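Local atomic coordinates of galactofuranose-binding protein YtfQ (Escherichia coli, PDB entry 2VK2), a protein that binds alpha- and beta-galactofuranose in the periplasm and serves as the solute-binding component of the YtfQRT-YjfF ABC transporter. Residues L89-D94 / V138-A143; V105-I110 / T273-T278; C193-H198 / I221-I226. All blocks are in the same frame, centred on the assembly; numbering follows the deposited sequence. Where two conformers were deposited one is given.

Contact 1. Residues L89-D94 / V138-A143; sequences LDRSID and VGASVA. With GZL (beta-D-galactofuranose), chain B.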
ATOM      1  N   LEU A  89       4.763  10.367   0.617  1.00  7.72           N
ATOM      2  CA  LEU A  89       3.939   9.485   1.502  1.00  7.93           C
ATOM      3  C   LEU A  89       3.637   8.187   0.801  1.00  7.74           C
ATOM      4  O   LEU A  89       3.184   8.160  -0.299  1.00  7.59           O
ATOM      5  CB  LEU A  89       2.617  10.203   1.848  1.00  8.48           C
ATOM      6  CG  LEU A  89       2.631  11.335   2.901  1.00  9.91           C
ATOM      7  CD1 LEU A  89       3.585  12.516   2.609  1.00 10.49           C
ATOM      8  CD2 LEU A  89       1.184  11.812   3.070  1.00 11.61           C
ATOM      9  N   ASP A  90       3.937   7.131   1.563  1.00  7.62           N
ATOM     10  CA  ASP A  90       3.446   5.747   1.329  1.00  7.64           C
ATOM     11  C   ASP A  90       3.964   5.000   0.090  1.00  7.76           C
ATOM     12  O   ASP A  90       3.956   3.808   0.079  1.00  7.95           O
ATOM     13  CB  ASP A  90       1.898   5.674   1.490  1.00  7.54           C
ATOM     14  CG  ASP A  90       1.121   6.012   0.239  1.00  7.48           C
ATOM     15  OD1 ASP A  90       1.227   5.336  -0.750  1.00  7.88           O
ATOM     16  OD2 ASP A  90       0.316   6.941   0.287  1.00  8.00           O
ATOM     17  N   ARG A  91       4.456   5.734  -0.890  1.00  7.72           N
ATOM     18  CA  ARG A  91       5.298   5.156  -1.999  1.00  7.61           C
ATOM     19  C   ARG A  91       6.559   6.001  -2.166  1.00  7.77           C
ATOM     20  O   ARG A  91       6.590   7.110  -1.772  1.00  7.75           O
ATOM     21  CB  ARG A  91       4.521   5.109  -3.311  1.00  7.60           C
ATOM     22  CG  ARG A  91       3.189   4.282  -3.186  1.00  7.51           C
ATOM     23  CD  ARG A  91       2.556   4.052  -4.525  1.00  7.55           C
ATOM     24  NE  ARG A  91       1.249   3.322  -4.297  1.00  7.38           N
ATOM     25  CZ  ARG A  91       0.292   3.203  -5.187  1.00  7.71           C
ATOM     26  NH1 ARG A  91       0.416   3.599  -6.429  1.00  7.80           N
ATOM     27  NH2 ARG A  91      -0.856   2.657  -4.848  1.00  7.79           N
ATOM     28  N   SER A  92       7.525   5.353  -2.794  1.00  8.13           N
ATOM     29  CA  SER A  92       8.843   5.948  -2.969  1.00  8.68           C
ATOM     30  C   SER A  92       9.120   6.255  -4.435  1.00  8.71           C
ATOM     31  O   SER A  92       8.427   5.776  -5.332  1.00  8.25           O
ATOM     32  CB  SER A  92       9.913   4.998  -2.432  1.00  8.98           C
ATOM     33  OG  SER A  92       9.786   4.809  -1.033  1.00 10.76           O
ATOM     34  N   ILE A  93      10.149   7.064  -4.669  1.00  9.14           N
ATOM     35  CA  ILE A  93      10.586   7.373  -6.024  1.00  9.76           C
ATOM     36  C   ILE A  93      12.026   6.928  -6.221  1.00 10.75           C
ATOM     37  O   ILE A  93      12.777   6.749  -5.259  1.00 10.46           O
ATOM     38  CB  ILE A  93      10.418   8.878  -6.366  1.00  9.54           C
ATOM     39  CG1 ILE A  93      11.363   9.752  -5.537  1.00  9.23           C
ATOM     40  CG2 ILE A  93       8.964   9.303  -6.161  1.00  9.81           C
ATOM     41  CD1 ILE A  93      11.268  11.230  -5.878  1.00  9.55           C
ATOM     42  N   ASP A  94      12.377   6.738  -7.487  1.00 11.57           N
ATOM     43  CA  ASP A  94      13.728   6.362  -7.873  0.50 12.28           C
ATOM     44  C   ASP A  94      14.376   7.557  -8.566  1.00 12.49           C
ATOM     45  O   ASP A  94      14.160   7.787  -9.753  1.00 13.09           O
ATOM     46  CB  ASP A  94      13.691   5.139  -8.795  0.50 12.65           C
ATOM     47  CG  ASP A  94      15.072   4.571  -9.084  0.50 13.37           C
ATOM     48  OD1 ASP A  94      16.011   4.806  -8.294  0.50 14.34           O
ATOM     49  OD2 ASP A  94      15.214   3.873 -10.110  0.50 14.55           O
ATOM     50  N   VAL A 138       1.437  -1.383 -11.653  1.00  9.72           N
ATOM     51  CA  VAL A 138       2.723  -1.562 -12.315  1.00 10.05           C
ATOM     52  C   VAL A 138       3.559  -0.294 -12.151  1.00  9.56           C
ATOM     53  O   VAL A 138       3.088   0.807 -12.430  1.00  9.59           O
ATOM     54  CB  VAL A 138       2.550  -1.899 -13.814  1.00 10.47           C
ATOM     55  CG1 VAL A 138       3.895  -1.929 -14.519  1.00 11.47           C
ATOM     56  CG2 VAL A 138       1.834  -3.229 -13.976  1.00 11.52           C
ATOM     57  N   GLY A 139       4.779  -0.458 -11.654  1.00  8.95           N
ATOM     58  CA  GLY A 139       5.689   0.667 -11.459  1.00  8.67           C
ATOM     59  C   GLY A 139       5.645   1.304 -10.080  1.00  8.47           C
ATOM     60  O   GLY A 139       6.528   2.092  -9.740  1.00  8.37           O
ATOM     61  N   ALA A 140       4.628   0.981  -9.281  1.00  8.20           N
ATOM     62  CA  ALA A 140       4.554   1.471  -7.907  1.00  7.90           C
ATOM     63  C   ALA A 140       5.681   0.849  -7.099  1.00  7.79           C
ATOM     64  O   ALA A 140       5.881  -0.359  -7.156  1.00  7.99           O
ATOM     65  CB  ALA A 140       3.209   1.120  -7.290  1.00  8.05           C
ATOM     66  N   SER A 141       6.417   1.658  -6.341  1.00  7.33           N
ATOM     67  CA  SER A 141       7.535   1.139  -5.556  1.00  7.54           C
ATOM     68  C   SER A 141       7.070   0.011  -4.645  1.00  7.52           C
ATOM     69  O   SER A 141       7.763  -0.990  -4.476  1.00  7.21           O
ATOM     70  CB  SER A 141       8.189   2.241  -4.718  1.00  7.67           C
ATOM     71  OG  SER A 141       7.345   2.661  -3.653  1.00  7.90           O
ATOM     72  N   VAL A 142       5.881   0.182  -4.073  1.00  7.55           N
ATOM     73  CA  VAL A 142       5.332  -0.776  -3.121  1.00  7.89           C
ATOM     74  C   VAL A 142       5.019  -2.126  -3.768  1.00  7.81           C
ATOM     75  O   VAL A 142       5.158  -3.162  -3.121  1.00  7.67           O
ATOM     76  CB  VAL A 142       4.086  -0.203  -2.397  1.00  7.94           C
ATOM     77  CG1 VAL A 142       4.482   0.988  -1.532  1.00  8.65           C
ATOM     78  CG2 VAL A 142       3.000   0.183  -3.386  1.00  8.42           C
ATOM     79  N   ALA A 143       4.608  -2.124  -5.035  1.00  7.82           N
ATOM     80  CA  ALA A 143       4.358  -3.371  -5.764  1.00  8.20           C
ATOM     81  C   ALA A 143       5.674  -4.087  -6.061  1.00  8.22           C
ATOM     82  O   ALA A 143       5.797  -5.292  -5.853  1.00  8.55           O
ATOM     83  CB  ALA A 143       3.596  -3.094  -7.049  1.00  8.23           C
TER
HETATM   84  C6  GZL B1298       0.866   1.516   0.518  0.50  7.98           C
HETATM   85  C5  GZL B1298       0.407   1.765  -0.725  0.50  7.34           C
HETATM   86  C4  GZL B1298      -0.705   0.975  -1.390  0.50  6.57           C
HETATM   87  C3  GZL B1298      -1.614   0.078  -0.595  0.50  7.04           C
HETATM   88  C2  GZL B1298      -2.876   0.276  -0.950  0.50  6.32           C
HETATM   89  O6  GZL B1298       1.864   2.230   1.048  0.50  8.31           O
HETATM   90  O5  GZL B1298       1.010   2.700  -1.468  0.50  5.34           O
HETATM   91  O4  GZL B1298      -1.621   1.864  -2.044  0.50  6.19           O
HETATM   92  O3  GZL B1298      -1.164  -0.832   0.262  0.50  6.48           O
HETATM   93  C1  GZL B1298      -2.970   1.403  -1.914  0.50  6.17           C
HETATM   94  O2  GZL B1298      -3.968  -0.368  -0.533  0.50  4.73           O
HETATM   95  O1  GZL B1298      -3.466   0.979  -3.179  0.50  6.43           O
HETATM   96  O   HOH W   1       6.038   4.644  -6.404  1.00  7.24           O
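Ser-92 and Ser-141 make the direct polar link between 89-94 and 138-143: the backbone N of Ser-92 donates to OG of Ser-141 over 2.8 Å, nearly straight at 168°. Ser-141 turns OG between its own backbone N and carbonyl carbon (chi1 70°), which brings the oxygen to this N-H. A water supplies a second bridge, donating to Ser-92 O and accepting from Ser-141 N. Beside it, Val-142 lays CG1 3.3 Å from the carbonyl O of Asp-90, while its CG2 lies 3.7 Å from NE of Arg-91; the two side chains cross at about a right angle.

Asp-90, Arg-91 and Val-142 also meet beta-D-galactofuranose. Arg-91, extended from CG to NE, sends NE to the sugar O5 (2.9 Å) and NH2 to its O4 (3.0 Å), with O5 at the guanidinium edge. OD1 of Asp-90 accepts from the sugar O5 at 2.7 Å, and the backbone O of Asp-90 accepts from the sugar O6. O5 is thus held by two charged side chains, donor to one and acceptor from the other.

In this periplasmic binding protein the loop after strand 86-89 belongs to one lobe and helix 141-153 starts in the other, so the sugar lies at their interface; Ala-140 is the N-cap of that helix, and its CB comes within 3.8 Å of Arg-91 NH1.

Further out, the second carboxylate oxygen of Asp-90 forms a salt bridge with Arg-17, itself a sugar-binding residue. NH1 of Arg-91 is hydrogen-bonded to Val-67 O, which probably helps fix the rotation of the guanidinium.

Contact 2. Residues V105-I110 / T273-T278; sequences VTADNI and TLTKST
Val-105 and Thr-106 pair with Thr-273 and Leu-274 as parallel strands at the edge of the six-stranded parallel sheet of one lobe, where strand 272-274 is outermost; the two chains run on side by side into the other lobe, as in the hinge of type I periplasmic binding proteins.

Two backbone hydrogen bonds carry the register. Thr-106 N donates to Thr-273 O at 3.0 Å. Thr-275 N donates to Thr-106 O at 2.9 Å. Each acceptor also takes a CA-H...O contact, from Val-105 and Leu-274 respectively.

Side-chain van der Waals contacts flank this ladder. Val-105 and Thr-273 lie side by side and point the same way, CG2 of the valine 4.1 Å from CB of the threonine. CD2 of Leu-274 comes to 3.5 Å from Thr-106 O, near Asp-108 N. Thr-275 holds OG1 between its backbone N and carbonyl carbon (chi1 61°), which places it against Ala-107, whose CB touches both this OG1 (3.6 Å) and OG of Ser-277.

Capping and water complete the set. Asp-108 is the N-cap of helix 109-124, its OD1 accepting from Leu-111 N. One water accepts from Asp-108 N at 2.8 Å and donates to both Thr-275 O and Ser-277 OG, 2.7 Å each.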
ATOM      1  N   VAL A 105       7.828   8.988   4.014  1.00  8.41           N
ATOM      2  CA  VAL A 105       7.161   8.293   5.110  1.00  8.42           C
ATOM      3  C   VAL A 105       6.518   7.047   4.528  1.00  8.35           C
ATOM      4  O   VAL A 105       5.680   7.139   3.634  1.00  8.58           O
ATOM      5  CB  VAL A 105       6.082   9.165   5.772  1.00  8.25           C
ATOM      6  CG1 VAL A 105       5.469   8.429   6.965  1.00  8.65           C
ATOM      7  CG2 VAL A 105       6.668  10.501   6.207  1.00  9.04           C
ATOM      8  N   THR A 106       6.918   5.878   5.012  1.00  8.37           N
ATOM      9  CA  THR A 106       6.522   4.637   4.368  1.00  8.39           C
ATOM     10  C   THR A 106       6.815   3.451   5.267  1.00  8.28           C
ATOM     11  O   THR A 106       7.638   3.540   6.171  1.00  8.41           O
ATOM     12  CB  THR A 106       7.281   4.469   3.020  1.00  8.43           C
ATOM     13  OG1 THR A 106       6.869   3.264   2.361  1.00  8.65           O
ATOM     14  CG2 THR A 106       8.791   4.436   3.244  1.00  8.89           C
ATOM     15  N   ALA A 107       6.121   2.346   5.027  1.00  8.08           N
ATOM     16  CA  ALA A 107       6.529   1.072   5.594  1.00  8.11           C
ATOM     17  C   ALA A 107       7.754   0.556   4.843  1.00  8.17           C
ATOM     18  O   ALA A 107       8.102   1.052   3.764  1.00  7.88           O
ATOM     19  CB  ALA A 107       5.398   0.064   5.505  1.00  8.23           C
ATOM     20  N   ASP A 108       8.418  -0.426   5.440  1.00  8.16           N
ATOM     21  CA  ASP A 108       9.397  -1.239   4.734  1.00  8.19           C
ATOM     22  C   ASP A 108       8.575  -2.266   3.962  1.00  8.04           C
ATOM     23  O   ASP A 108       8.101  -3.250   4.526  1.00  7.93           O
ATOM     24  CB  ASP A 108      10.347  -1.901   5.734  1.00  8.27           C
ATOM     25  CG  ASP A 108      11.372  -2.809   5.077  1.00  8.32           C
ATOM     26  OD1 ASP A 108      11.211  -3.166   3.889  1.00  8.65           O
ATOM     27  OD2 ASP A 108      12.342  -3.178   5.773  1.00  9.57           O
ATOM     28  N   ASN A 109       8.381  -2.013   2.673  1.00  7.82           N
ATOM     29  CA  ASN A 109       7.460  -2.811   1.871  1.00  8.11           C
ATOM     30  C   ASN A 109       8.059  -4.152   1.462  1.00  7.93           C
ATOM     31  O   ASN A 109       7.327  -5.107   1.200  1.00  8.35           O
ATOM     32  CB  ASN A 109       6.993  -2.009   0.658  1.00  8.33           C
ATOM     33  CG  ASN A 109       6.399  -0.673   1.051  1.00  8.90           C
ATOM     34  OD1 ASN A 109       5.377  -0.608   1.737  1.00 10.82           O
ATOM     35  ND2 ASN A 109       7.043   0.401   0.630  1.00  8.62           N
ATOM     36  N   ILE A 110       9.387  -4.228   1.428  1.00  8.03           N
ATOM     37  CA  ILE A 110      10.066  -5.505   1.255  1.00  8.40           C
ATOM     38  C   ILE A 110       9.755  -6.388   2.463  1.00  8.26           C
ATOM     39  O   ILE A 110       9.388  -7.556   2.312  1.00  8.28           O
ATOM     40  CB  ILE A 110      11.594  -5.336   1.081  1.00  8.45           C
ATOM     41  CG1 ILE A 110      11.903  -4.485  -0.161  1.00  9.05           C
ATOM     42  CG2 ILE A 110      12.260  -6.698   0.970  1.00  8.94           C
ATOM     43  CD1 ILE A 110      13.374  -4.264  -0.420  1.00  9.45           C
ATOM     44  N   THR A 273      11.592   7.730   6.684  1.00  9.78           N
ATOM     45  CA  THR A 273      10.823   7.684   7.920  1.00  9.89           C
ATOM     46  C   THR A 273       9.942   6.437   7.892  1.00  9.86           C
ATOM     47  O   THR A 273       8.896   6.420   7.250  1.00  9.85           O
ATOM     48  CB  THR A 273       9.961   8.952   8.065  1.00  9.73           C
ATOM     49  OG1 THR A 273      10.799  10.112   7.961  1.00 10.37           O
ATOM     50  CG2 THR A 273       9.236   8.969   9.404  1.00 10.18           C
ATOM     51  N   LEU A 274      10.384   5.385   8.575  1.00 10.04           N
ATOM     52  CA  LEU A 274       9.698   4.094   8.519  1.00 10.65           C
ATOM     53  C   LEU A 274       8.555   3.981   9.519  1.00 10.84           C
ATOM     54  O   LEU A 274       8.667   4.425  10.661  1.00 11.12           O
ATOM     55  CB  LEU A 274      10.678   2.940   8.744  1.00 10.88           C
ATOM     56  CG  LEU A 274      11.651   2.627   7.608  1.00 11.26           C
ATOM     57  CD1 LEU A 274      12.584   1.499   8.018  1.00 12.05           C
ATOM     58  CD2 LEU A 274      10.912   2.263   6.330  1.00 11.66           C
ATOM     59  N   THR A 275       7.460   3.379   9.068  1.00 11.03           N
ATOM     60  CA  THR A 275       6.354   2.998   9.945  1.00 11.38           C
ATOM     61  C   THR A 275       6.481   1.509  10.275  1.00 12.04           C
ATOM     62  O   THR A 275       7.227   0.784   9.614  1.00 12.00           O
ATOM     63  CB  THR A 275       4.996   3.278   9.286  1.00 11.31           C
ATOM     64  OG1 THR A 275       4.875   2.513   8.082  1.00 11.47           O
ATOM     65  CG2 THR A 275       4.862   4.761   8.948  1.00 11.31           C
ATOM     66  N   LYS A 276       5.754   1.062  11.298  1.00 12.92           N
ATOM     67  CA  LYS A 276       5.868  -0.307  11.811  1.00 13.40           C
ATOM     68  C   LYS A 276       4.958  -1.287  11.068  1.00 12.78           C
ATOM     69  O   LYS A 276       3.792  -0.987  10.817  1.00 12.71           O
ATOM     70  CB  LYS A 276       5.533  -0.333  13.308  1.00 13.68           C
ATOM     71  CG  LYS A 276       5.640  -1.714  13.955  1.00 14.24           C
ATOM     72  CD  LYS A 276       5.425  -1.669  15.466  1.00 15.52           C
ATOM     73  CE  LYS A 276       6.595  -1.028  16.205  1.00 17.76           C
ATOM     74  NZ  LYS A 276       7.894  -1.701  15.927  1.00 19.03           N
ATOM     75  N   SER A 277       5.502  -2.462  10.745  1.00 12.37           N
ATOM     76  CA  SER A 277       4.746  -3.542  10.102  1.00 12.19           C
ATOM     77  C   SER A 277       4.559  -4.714  11.058  1.00 12.29           C
ATOM     78  O   SER A 277       5.516  -5.157  11.691  1.00 12.65           O
ATOM     79  CB  SER A 277       5.483  -4.041   8.860  1.00 11.95           C
ATOM     80  OG  SER A 277       5.664  -3.003   7.916  1.00 11.08           O
ATOM     81  N   THR A 278       3.330  -5.224  11.142  1.00 12.15           N
ATOM     82  CA  THR A 278       3.006  -6.349  12.018  1.00 12.24           C
ATOM     83  C   THR A 278       2.092  -7.336  11.301  1.00 11.63           C
ATOM     84  O   THR A 278       1.088  -6.937  10.714  1.00 11.30           O
ATOM     85  CB  THR A 278       2.296  -5.872  13.299  1.00 12.62           C
ATOM     86  OG1 THR A 278       3.059  -4.825  13.910  1.00 14.19           O
ATOM     87  CG2 THR A 278       2.122  -7.024  14.284  1.00 13.21           C
TER
HETATM   88  O   HOH W   2       7.757  -1.371   8.034  1.00  9.19           O

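Contact 3. Residues C193-H198 / I221-I226; sequences CMVYAH and ILTGSI
Strands 194-197 and 222-225 run parallel, their axes 4.6 Å apart and inclined by 14°, with Met-194, Val-195 and Tyr-196 bridged to Leu-222, Thr-223 and Gly-224. Four backbone hydrogen bonds zip them: Leu-222 N to Cys-193 O, Val-195 N to Leu-222 O (2.8 Å), Gly-224 N to Val-195 O, and Ala-197 N to Gly-224 O (3.0 Å).

On the face of Met-194 and Tyr-196, the methionine crosses Leu-222 at about a right angle, CG 3.8 Å from the leucine CB. Its chain bends at chi2 (-101°), and CE ends 3.7 Å from Gly-224 N. A CB on Gly-224 would collide with that methyl, so the glycine makes way for the methionine tip. An alanine in place of Met-194 would probably open a gap over Gly-224 and beside Leu-222 CB. Tyr-196 brings its ring edge to Gly-224 O, with CD1 at 3.6 Å, and its hydroxyl to Ile-226 CD1, while OH is hydrogen-bonded to Arg-146 O. On the opposite face Val-195 and Thr-223 stand side by side, CG1 to CG2 3.9 Å.

Helix 200-212 connects the two strands as a beta-alpha-beta crossover and packs on the Val-195 face. Its Val-203 packs on Val-195, Ala-197 and Ser-225, and Ile-210 on Ile-221. Strand 129-135 borders 194-197 on its other side, where the disulfide Cys-129–Cys-193 ties the two together, and Phe-150 of helix 141-153 stacks on the Tyr-196 ring.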
ATOM      1  N   CYS A 193      -2.999 -23.185  -4.482  1.00 10.99           N
ATOM      2  CA  CYS A 193      -2.902 -23.382  -3.031  1.00 10.78           C
ATOM      3  C   CYS A 193      -3.121 -22.078  -2.260  1.00 10.08           C
ATOM      4  O   CYS A 193      -3.715 -22.084  -1.181  1.00  9.80           O
ATOM      5  CB  CYS A 193      -1.530 -23.986  -2.681  1.00 11.02           C
ATOM      6  SG  CYS A 193      -0.890 -23.704  -0.996  1.00 13.28           S
ATOM      7  N   MET A 194      -2.649 -20.963  -2.814  1.00  9.47           N
ATOM      8  CA  MET A 194      -2.648 -19.696  -2.098  1.00  9.09           C
ATOM      9  C   MET A 194      -2.642 -18.518  -3.065  1.00  8.64           C
ATOM     10  O   MET A 194      -2.012 -18.575  -4.125  1.00  8.57           O
ATOM     11  CB  MET A 194      -1.420 -19.647  -1.183  1.00  9.20           C
ATOM     12  CG  MET A 194      -1.280 -18.391  -0.339  1.00  9.21           C
ATOM     13  SD  MET A 194      -0.077 -17.233  -1.019  1.00  9.00           S
ATOM     14  CE  MET A 194       0.004 -16.037   0.315  1.00  9.03           C
ATOM     15  N   VAL A 195      -3.363 -17.462  -2.699  1.00  8.02           N
ATOM     16  CA  VAL A 195      -3.278 -16.188  -3.404  1.00  7.98           C
ATOM     17  C   VAL A 195      -2.551 -15.183  -2.520  1.00  7.72           C
ATOM     18  O   VAL A 195      -2.902 -14.996  -1.353  1.00  7.65           O
ATOM     19  CB  VAL A 195      -4.664 -15.641  -3.851  1.00  7.96           C
ATOM     20  CG1 VAL A 195      -5.653 -15.576  -2.686  1.00  8.66           C
ATOM     21  CG2 VAL A 195      -4.513 -14.268  -4.512  1.00  8.18           C
ATOM     22  N   TYR A 196      -1.513 -14.575  -3.093  1.00  7.56           N
ATOM     23  CA  TYR A 196      -0.754 -13.506  -2.463  1.00  7.52           C
ATOM     24  C   TYR A 196      -1.150 -12.222  -3.164  1.00  7.42           C
ATOM     25  O   TYR A 196      -0.903 -12.069  -4.360  1.00  7.86           O
ATOM     26  CB  TYR A 196       0.753 -13.746  -2.618  1.00  7.55           C
ATOM     27  CG  TYR A 196       1.618 -12.573  -2.194  1.00  7.51           C
ATOM     28  CD1 TYR A 196       1.407 -11.928  -0.978  1.00  7.83           C
ATOM     29  CD2 TYR A 196       2.652 -12.111  -3.008  1.00  7.37           C
ATOM     30  CE1 TYR A 196       2.189 -10.855  -0.586  1.00  7.43           C
ATOM     31  CE2 TYR A 196       3.445 -11.036  -2.621  1.00  7.54           C
ATOM     32  CZ  TYR A 196       3.209 -10.416  -1.406  1.00  7.28           C
ATOM     33  OH  TYR A 196       3.978  -9.351  -0.993  1.00  7.60           O
ATOM     34  N   ALA A 197      -1.777 -11.307  -2.434  1.00  7.37           N
ATOM     35  CA  ALA A 197      -2.181 -10.032  -3.011  1.00  7.71           C
ATOM     36  C   ALA A 197      -1.404  -8.910  -2.347  1.00  7.56           C
ATOM     37  O   ALA A 197      -1.269  -8.870  -1.124  1.00  7.62           O
ATOM     38  CB  ALA A 197      -3.671  -9.822  -2.847  1.00  7.83           C
ATOM     39  N   HIS A 198      -0.902  -7.983  -3.156  1.00  7.38           N
ATOM     40  CA  HIS A 198      -0.115  -6.866  -2.632  1.00  7.42           C
ATOM     41  C   HIS A 198      -0.929  -5.908  -1.768  1.00  7.46           C
ATOM     42  O   HIS A 198      -0.352  -5.143  -1.008  1.00  7.90           O
ATOM     43  CB  HIS A 198       0.564  -6.107  -3.766  1.00  7.36           C
ATOM     44  CG  HIS A 198       1.638  -6.888  -4.447  1.00  7.12           C
ATOM     45  ND1 HIS A 198       2.455  -6.332  -5.404  1.00  7.45           N
ATOM     46  CD2 HIS A 198       2.043  -8.173  -4.301  1.00  7.44           C
ATOM     47  CE1 HIS A 198       3.304  -7.247  -5.835  1.00  7.79           C
ATOM     48  NE2 HIS A 198       3.081  -8.370  -5.178  1.00  7.77           N
ATOM     49  N   ILE A 221      -8.028 -22.399  -0.927  1.00 11.00           N
ATOM     50  CA  ILE A 221      -7.049 -21.412  -1.367  1.00 10.29           C
ATOM     51  C   ILE A 221      -6.800 -20.453  -0.205  1.00  9.66           C
ATOM     52  O   ILE A 221      -7.710 -19.751   0.239  1.00  9.82           O
ATOM     53  CB  ILE A 221      -7.525 -20.653  -2.622  1.00 10.16           C
ATOM     54  CG1 ILE A 221      -7.701 -21.625  -3.793  1.00 10.42           C
ATOM     55  CG2 ILE A 221      -6.528 -19.561  -2.995  1.00  9.86           C
ATOM     56  CD1 ILE A 221      -8.250 -21.001  -5.054  1.00 10.71           C
ATOM     57  N   LEU A 222      -5.569 -20.456   0.300  1.00  9.25           N
ATOM     58  CA  LEU A 222      -5.165 -19.577   1.391  1.00  9.06           C
ATOM     59  C   LEU A 222      -5.033 -18.153   0.867  1.00  8.81           C
ATOM     60  O   LEU A 222      -4.825 -17.950  -0.329  1.00  8.56           O
ATOM     61  CB  LEU A 222      -3.819 -20.029   1.968  1.00  9.23           C
ATOM     62  CG  LEU A 222      -3.723 -21.465   2.492  1.00 10.03           C
ATOM     63  CD1 LEU A 222      -2.274 -21.814   2.792  1.00 11.41           C
ATOM     64  CD2 LEU A 222      -4.596 -21.655   3.729  1.00 11.81           C
ATOM     65  N   THR A 223      -5.151 -17.171   1.755  1.00  8.58           N
ATOM     66  CA  THR A 223      -4.937 -15.775   1.379  1.00  8.70           C
ATOM     67  C   THR A 223      -3.880 -15.132   2.263  1.00  8.53           C
ATOM     68  O   THR A 223      -3.859 -15.322   3.481  1.00  8.89           O
ATOM     69  CB  THR A 223      -6.236 -14.932   1.448  1.00  8.88           C
ATOM     70  OG1 THR A 223      -6.531 -14.576   2.806  1.00  9.18           O
ATOM     71  CG2 THR A 223      -7.407 -15.687   0.835  1.00  9.21           C
ATOM     72  N   GLY A 224      -2.994 -14.372   1.625  1.00  8.16           N
ATOM     73  CA  GLY A 224      -2.017 -13.539   2.315  1.00  8.00           C
ATOM     74  C   GLY A 224      -2.001 -12.193   1.622  1.00  7.74           C
ATOM     75  O   GLY A 224      -1.900 -12.133   0.402  1.00  7.82           O
ATOM     76  N   SER A 225      -2.130 -11.116   2.386  1.00  7.69           N
ATOM     77  CA  SER A 225      -2.236  -9.784   1.803  1.00  7.65           C
ATOM     78  C   SER A 225      -1.744  -8.724   2.780  1.00  7.41           C
ATOM     79  O   SER A 225      -1.298  -9.046   3.877  1.00  7.46           O
ATOM     80  CB  SER A 225      -3.675  -9.516   1.356  1.00  7.57           C
ATOM     81  OG  SER A 225      -4.589  -9.680   2.425  1.00  8.40           O
ATOM     82  N   ILE A 226      -1.788  -7.464   2.359  1.00  7.49           N
ATOM     83  CA  ILE A 226      -1.209  -6.378   3.136  1.00  7.66           C
ATOM     84  C   ILE A 226      -2.167  -5.196   3.211  1.00  7.33           C
ATOM     85  O   ILE A 226      -2.801  -4.848   2.219  1.00  7.74           O
ATOM     86  CB  ILE A 226       0.132  -5.926   2.504  1.00  7.60           C
ATOM     87  CG1 ILE A 226       1.153  -7.072   2.534  1.00  8.05           C
ATOM     88  CG2 ILE A 226       0.697  -4.704   3.224  1.00  8.36           C
ATOM     89  CD1 ILE A 226       2.259  -6.943   1.511  1.00  8.69           C
TER

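How the contacts relate
Contacts 1 and 3 are buried, whereas contact 2 is only partly so, with Leu-274 exposed. Contacts 2 and 3 are both parallel strand pairs but in different sheets: 105-110/273-278 closes the edge of one and gives way to a water bridge, while 193-198/221-226 lies inside the other and is held by four backbone bonds and apolar packing. Contact 1 has no strand pairing; one serine bond, a water and the packing of Val-142 and Ala-140 carry it, while its charged groups face the sugar. It adjoins both others: Asp-90 N lies 2.7 Å from Val-105 O, probably hydrogen-bonded, and Ala-143 O packs on His-198 CE1. Contacts 2 and 3 do not touch, their nearest atoms being about 5 Å apart.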